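Local atomic coordinates of nigerythrin (Desulfovibrio vulgaris subsp. vulgaris, PDB entry 1YUZ), a protein that shows NADH peroxidase activity in vitro and carries a rubredoxin-like iron centre and a hemerythrin-like diiron centre. Residues B[37-51]-B[66-80]. Numbering follows the deposited sequence. Where two conformers were deposited one is given.
With FE (Fe (III) ion), chain F; FE2 (Fe (II) ion), chain G.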
loop_
_atom_site.group_PDB
_atom_site.type_symbol
_atom_site.label_atom_id
_atom_site.label_comp_id
_atom_site.label_asym_id
_atom_site.label_seq_id
_atom_site.Cartn_x
_atom_site.Cartn_y
_atom_site.Cartn_z
ATOM N N ILE B 37 21.989 1.527 -2.489
ATOM C CA ILE B 37 22.522 0.224 -2.124
ATOM C C ILE B 37 22.446 0.056 -0.611
ATOM O O ILE B 37 22.057 -1.000 -0.119
ATOM C CB ILE B 37 23.983 0.062 -2.597
ATOM C CG1 ILE B 37 24.006 -0.072 -4.121
ATOM C CG2 ILE B 37 24.619 -1.161 -1.945
ATOM C CD1 ILE B 37 25.381 0.010 -4.723
ATOM N N ALA B 38 22.801 1.106 0.123
ATOM C CA ALA B 38 22.756 1.048 1.581
ATOM C C ALA B 38 21.327 0.780 2.040
ATOM O O ALA B 38 21.086 -0.083 2.885
ATOM C CB ALA B 38 23.262 2.358 2.176
ATOM N N GLY B 39 20.383 1.520 1.469
ATOM C CA GLY B 39 18.989 1.346 1.829
ATOM C C GLY B 39 18.466 -0.039 1.499
ATOM O O GLY B 39 17.748 -0.643 2.294
ATOM N N GLU B 40 18.826 -0.549 0.327
ATOM C CA GLU B 40 18.373 -1.870 -0.087
ATOM C C GLU B 40 19.013 -2.968 0.743
ATOM O O GLU B 40 18.418 -4.022 0.951
ATOM C CB GLU B 40 18.664 -2.081 -1.572
ATOM C CG GLU B 40 17.933 -1.083 -2.470
ATOM C CD GLU B 40 16.419 -1.271 -2.467
ATOM O OE1 GLU B 40 15.838 -1.589 -1.403
ATOM O OE2 GLU B 40 15.805 -1.092 -3.536
ATOM N N THR B 41 20.228 -2.720 1.220
ATOM C CA THR B 41 20.913 -3.695 2.049
ATOM C C THR B 41 20.127 -3.794 3.353
ATOM O O THR B 41 19.949 -4.876 3.904
ATOM C CB THR B 41 22.368 -3.261 2.303
ATOM O OG1 THR B 41 23.049 -3.160 1.043
ATOM C CG2 THR B 41 23.095 -4.279 3.167
ATOM N N GLY B 42 19.636 -2.654 3.829
ATOM C CA GLY B 42 18.840 -2.651 5.042
ATOM C C GLY B 42 17.505 -3.335 4.790
ATOM O O GLY B 42 17.023 -4.102 5.620
ATOM N N ALA B 43 16.902 -3.060 3.636
ATOM C CA ALA B 43 15.622 -3.666 3.282
ATOM C C ALA B 43 15.751 -5.182 3.206
ATOM O O ALA B 43 14.878 -5.915 3.668
ATOM C CB ALA B 43 15.132 -3.116 1.949
ATOM N N HIS B 44 16.843 -5.654 2.615
ATOM C CA HIS B 44 17.055 -7.086 2.496
ATOM C C HIS B 44 17.137 -7.721 3.874
ATOM O O HIS B 44 16.532 -8.763 4.125
ATOM C CB HIS B 44 18.336 -7.380 1.718
ATOM C CG HIS B 44 18.567 -8.838 1.486
ATOM N ND1 HIS B 44 19.137 -9.665 2.430
ATOM C CD2 HIS B 44 18.253 -9.628 0.433
ATOM C CE1 HIS B 44 19.165 -10.903 1.965
ATOM N NE2 HIS B 44 18.635 -10.907 0.756
ATOM N N ALA B 45 17.888 -7.090 4.769
ATOM C CA ALA B 45 18.029 -7.609 6.122
ATOM C C ALA B 45 16.679 -7.600 6.831
ATOM O O ALA B 45 16.336 -8.535 7.553
ATOM C CB ALA B 45 19.040 -6.774 6.898
ATOM N N LYS B 46 15.905 -6.546 6.618
ATOM C CA LYS B 46 14.600 -6.446 7.251
ATOM C C LYS B 46 13.641 -7.531 6.766
ATOM O O LYS B 46 13.006 -8.213 7.567
ATOM C CB LYS B 46 13.988 -5.069 6.992
ATOM C CG LYS B 46 12.739 -4.824 7.815
ATOM C CD LYS B 46 12.228 -3.403 7.697
ATOM C CE LYS B 46 11.556 -3.154 6.364
ATOM N NZ LYS B 46 10.875 -1.825 6.362
ATOM N N TYR B 47 13.542 -7.696 5.452
ATOM C CA TYR B 47 12.646 -8.691 4.884
ATOM C C TYR B 47 13.061 -10.105 5.237
ATOM O O TYR B 47 12.216 -10.987 5.395
ATOM C CB TYR B 47 12.578 -8.510 3.374
ATOM C CG TYR B 47 11.941 -7.199 2.980
ATOM C CD1 TYR B 47 12.055 -6.711 1.682
ATOM C CD2 TYR B 47 11.214 -6.445 3.909
ATOM C CE1 TYR B 47 11.464 -5.506 1.316
ATOM C CE2 TYR B 47 10.619 -5.239 3.554
ATOM C CZ TYR B 47 10.749 -4.778 2.257
ATOM O OH TYR B 47 10.167 -3.588 1.894
ATOM N N THR B 48 14.364 -10.321 5.360
ATOM C CA THR B 48 14.873 -11.632 5.725
ATOM C C THR B 48 14.441 -11.931 7.163
ATOM O O THR B 48 14.014 -13.045 7.474
ATOM C CB THR B 48 16.403 -11.664 5.599
ATOM O OG1 THR B 48 16.754 -11.492 4.222
ATOM C CG2 THR B 48 16.965 -12.991 6.099
ATOM N N ALA B 49 14.532 -10.931 8.034
ATOM C CA ALA B 49 14.114 -11.117 9.419
ATOM C C ALA B 49 12.592 -11.304 9.464
ATOM O O ALA B 49 12.081 -12.143 10.206
ATOM C CB ALA B 49 14.526 -9.917 10.260
ATOM N N PHE B 50 11.869 -10.521 8.668
ATOM C CA PHE B 50 10.413 -10.629 8.626
ATOM C C PHE B 50 9.979 -12.020 8.153
ATOM O O PHE B 50 9.001 -12.576 8.650
ATOM C CB PHE B 50 9.823 -9.575 7.685
ATOM C CG PHE B 50 9.832 -8.171 8.239
ATOM C CD1 PHE B 50 9.337 -7.124 7.471
ATOM C CD2 PHE B 50 10.304 -7.893 9.521
ATOM C CE1 PHE B 50 9.306 -5.822 7.964
ATOM C CE2 PHE B 50 10.275 -6.587 10.021
ATOM C CZ PHE B 50 9.775 -5.554 9.239
ATOM N N ALA B 51 10.706 -12.577 7.187
ATOM C CA ALA B 51 10.384 -13.902 6.663
ATOM C C ALA B 51 10.552 -14.963 7.742
ATOM O O ALA B 51 9.692 -15.823 7.922
ATOM C CB ALA B 51 11.277 -14.228 5.476
ATOM N N PHE B 66 8.034 -12.422 1.768
ATOM C CA PHE B 66 9.153 -11.647 2.297
ATOM C C PHE B 66 10.468 -12.144 1.702
ATOM O O PHE B 66 11.361 -11.353 1.409
ATOM C CB PHE B 66 9.207 -11.741 3.826
ATOM C CG PHE B 66 8.245 -10.821 4.532
ATOM C CD1 PHE B 66 7.386 -11.310 5.511
ATOM C CD2 PHE B 66 8.222 -9.458 4.243
ATOM C CE1 PHE B 66 6.520 -10.455 6.193
ATOM C CE2 PHE B 66 7.358 -8.599 4.924
ATOM C CZ PHE B 66 6.510 -9.101 5.896
ATOM N N GLU B 67 10.583 -13.455 1.518
ATOM C CA GLU B 67 11.799 -14.027 0.951
ATOM C C GLU B 67 11.949 -13.619 -0.510
ATOM O O GLU B 67 13.046 -13.287 -0.958
ATOM C CB GLU B 67 11.771 -15.549 1.104
ATOM C CG GLU B 67 11.815 -15.963 2.563
ATOM C CD GLU B 67 11.453 -17.417 2.802
ATOM O OE1 GLU B 67 10.904 -18.070 1.891
ATOM O OE2 GLU B 67 11.707 -17.900 3.927
ATOM N N ALA B 68 10.843 -13.623 -1.246
ATOM C CA ALA B 68 10.874 -13.229 -2.646
ATOM C C ALA B 68 11.235 -11.750 -2.750
ATOM O O ALA B 68 12.027 -11.356 -3.602
ATOM C CB ALA B 68 9.517 -13.482 -3.294
ATOM N N THR B 69 10.667 -10.932 -1.871
ATOM C CA THR B 69 10.946 -9.502 -1.916
ATOM C C THR B 69 12.384 -9.199 -1.497
ATOM O O THR B 69 13.017 -8.298 -2.044
ATOM C CB THR B 69 9.944 -8.710 -1.059
ATOM O OG1 THR B 69 8.611 -9.134 -1.383
ATOM C CG2 THR B 69 10.051 -7.225 -1.372
ATOM N N ALA B 70 12.910 -9.953 -0.538
ATOM C CA ALA B 70 14.294 -9.752 -0.129
ATOM C C ALA B 70 15.161 -10.042 -1.353
ATOM O O ALA B 70 16.094 -9.301 -1.660
ATOM C CB ALA B 70 14.657 -10.698 1.004
ATOM N N ALA B 71 14.836 -11.119 -2.064
ATOM C CA ALA B 71 15.593 -11.488 -3.252
ATOM C C ALA B 71 15.505 -10.375 -4.293
ATOM O O ALA B 71 16.476 -10.095 -4.998
ATOM C CB ALA B 71 15.066 -12.798 -3.818
ATOM N N ALA B 72 14.343 -9.736 -4.382
ATOM C CA ALA B 72 14.154 -8.637 -5.322
ATOM C C ALA B 72 15.085 -7.483 -4.966
ATOM O O ALA B 72 15.686 -6.869 -5.844
ATOM C CB ALA B 72 12.706 -8.165 -5.296
ATOM N N GLU B 73 15.211 -7.188 -3.677
ATOM C CA GLU B 73 16.078 -6.098 -3.264
ATOM C C GLU B 73 17.535 -6.426 -3.595
ATOM O O GLU B 73 18.324 -5.533 -3.906
ATOM C CB GLU B 73 15.929 -5.813 -1.767
ATOM C CG GLU B 73 14.497 -5.580 -1.273
ATOM C CD GLU B 73 13.700 -4.588 -2.106
ATOM O OE1 GLU B 73 14.286 -3.638 -2.672
ATOM O OE2 GLU B 73 12.462 -4.746 -2.172
ATOM N N LEU B 74 17.886 -7.708 -3.541
ATOM C CA LEU B 74 19.249 -8.124 -3.853
ATOM C C LEU B 74 19.526 -7.882 -5.337
ATOM O O LEU B 74 20.652 -7.568 -5.723
ATOM C CB LEU B 74 19.446 -9.599 -3.501
ATOM C CG LEU B 74 20.893 -10.094 -3.536
ATOM C CD1 LEU B 74 21.756 -9.236 -2.613
ATOM C CD2 LEU B 74 20.938 -11.553 -3.115
ATOM N N ILE B 75 18.496 -8.032 -6.164
ATOM C CA ILE B 75 18.620 -7.789 -7.595
ATOM C C ILE B 75 18.861 -6.292 -7.783
ATOM O O ILE B 75 19.687 -5.891 -8.596
ATOM C CB ILE B 75 17.338 -8.229 -8.352
ATOM C CG1 ILE B 75 17.265 -9.758 -8.371
ATOM C CG2 ILE B 75 17.336 -7.664 -9.776
ATOM C CD1 ILE B 75 15.996 -10.308 -8.972
ATOM N N HIS B 76 18.148 -5.467 -7.020
ATOM C CA HIS B 76 18.320 -4.020 -7.104
ATOM C C HIS B 76 19.752 -3.655 -6.731
ATOM O O HIS B 76 20.396 -2.857 -7.409
ATOM C CB HIS B 76 17.337 -3.317 -6.168
ATOM C CG HIS B 76 15.906 -3.483 -6.573
ATOM N ND1 HIS B 76 14.854 -3.141 -5.753
ATOM C CD2 HIS B 76 15.355 -3.966 -7.711
ATOM C CE1 HIS B 76 13.715 -3.409 -6.367
ATOM N NE2 HIS B 76 13.992 -3.911 -7.557
ATOM N N ILE B 77 20.249 -4.240 -5.649
ATOM C CA ILE B 77 21.614 -3.972 -5.218
ATOM C C ILE B 77 22.589 -4.336 -6.332
ATOM O O ILE B 77 23.525 -3.588 -6.615
ATOM C CB ILE B 77 21.958 -4.773 -3.951
ATOM C CG1 ILE B 77 21.163 -4.216 -2.768
ATOM C CG2 ILE B 77 23.459 -4.716 -3.685
ATOM C CD1 ILE B 77 21.218 -5.072 -1.534
ATOM N N GLY B 78 22.363 -5.483 -6.966
ATOM C CA GLY B 78 23.236 -5.913 -8.047
ATOM C C GLY B 78 23.268 -4.915 -9.187
ATOM O O GLY B 78 24.336 -4.604 -9.715
ATOM N N LEU B 79 22.101 -4.409 -9.572
ATOM C CA LEU B 79 22.018 -3.442 -10.660
ATOM C C LEU B 79 22.733 -2.147 -10.305
ATOM O O LEU B 79 23.453 -1.579 -11.124
ATOM C CB LEU B 79 20.556 -3.135 -10.987
ATOM C CG LEU B 79 19.716 -4.280 -11.556
ATOM C CD1 LEU B 79 18.272 -3.827 -11.685
ATOM C CD2 LEU B 79 20.272 -4.711 -12.907
ATOM N N GLU B 80 22.527 -1.682 -9.078
ATOM C CA GLU B 80 23.139 -0.446 -8.612
ATOM C C GLU B 80 24.641 -0.607 -8.407
ATOM O O GLU B 80 25.425 0.262 -8.796
ATOM C CB GLU B 80 22.441 0.007 -7.325
ATOM C CG GLU B 80 20.984 0.389 -7.601
ATOM C CD GLU B 80 20.066 0.349 -6.387
ATOM O OE1 GLU B 80 20.496 -0.063 -5.290
ATOM O OE2 GLU B 80 18.890 0.733 -6.549
HETATM FE FE FE F . 13.924 -1.529 -2.230
HETATM FE FE FE2 G . 11.024 -3.395 -2.596
HETATM O O HOH W 1 12.303 -2.082 -1.272
#
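Glu40 OE2 is gripped by three groups: the ferric ion, at 2.3 Å, the ring nitrogen ND1 of His76, at 3.2 Å, and the hydroxyl of Tyr123. The His76 bond is bent, with an angle of 147° at the hydrogen, and it meets OE2 from above the carboxylate plane. Glu40 OE1 completes a bidentate grip on the ferric ion, whereas Glu73 bridges, OE1 to the ferric ion at 2.2 Å and OE2 to the ferrous ion at 2.0 Å; water 1 also joins the two irons. Both glutamate chains bend at chi2, which carries their carboxylates to the irons; the two planes are turned well away from parallel, and the shared ferric ion probably offsets the repulsion between them. Tyr47 lies two turns further along the helix from Glu40, among Phe66, Thr69, Ala70 and Glu73; Glu73 OE2 lies at its CE1 edge, in the ring plane, while its hydroxyl is hydrogen-bonded to OE2 of Glu115, a ligand of the ferrous ion, making Tyr47 a second-shell residue. Beyond the metals the packing is largely apolar: Phe50 CB stands 3.5 Å from the Phe66 ring centroid, almost on the ring normal, and the Phe50 edge turns to the same ring with planes at 66°. Beside the site Ile77 CG1 packs on Glu40 CB, and at the far end Ile37 CG1 lies 3.6 Å from Glu80 CB. The segments run antiparallel at 166°, axes 8.2 Å apart, as one helix pair of the ferritin-like four-helix bundle; helices 104-132 and 136-161 bring Glu115, Glu118, Glu149 and His152 to the irons, and Leu173 of strand 171-173 packs on Ala71, Ala72 and Ile75.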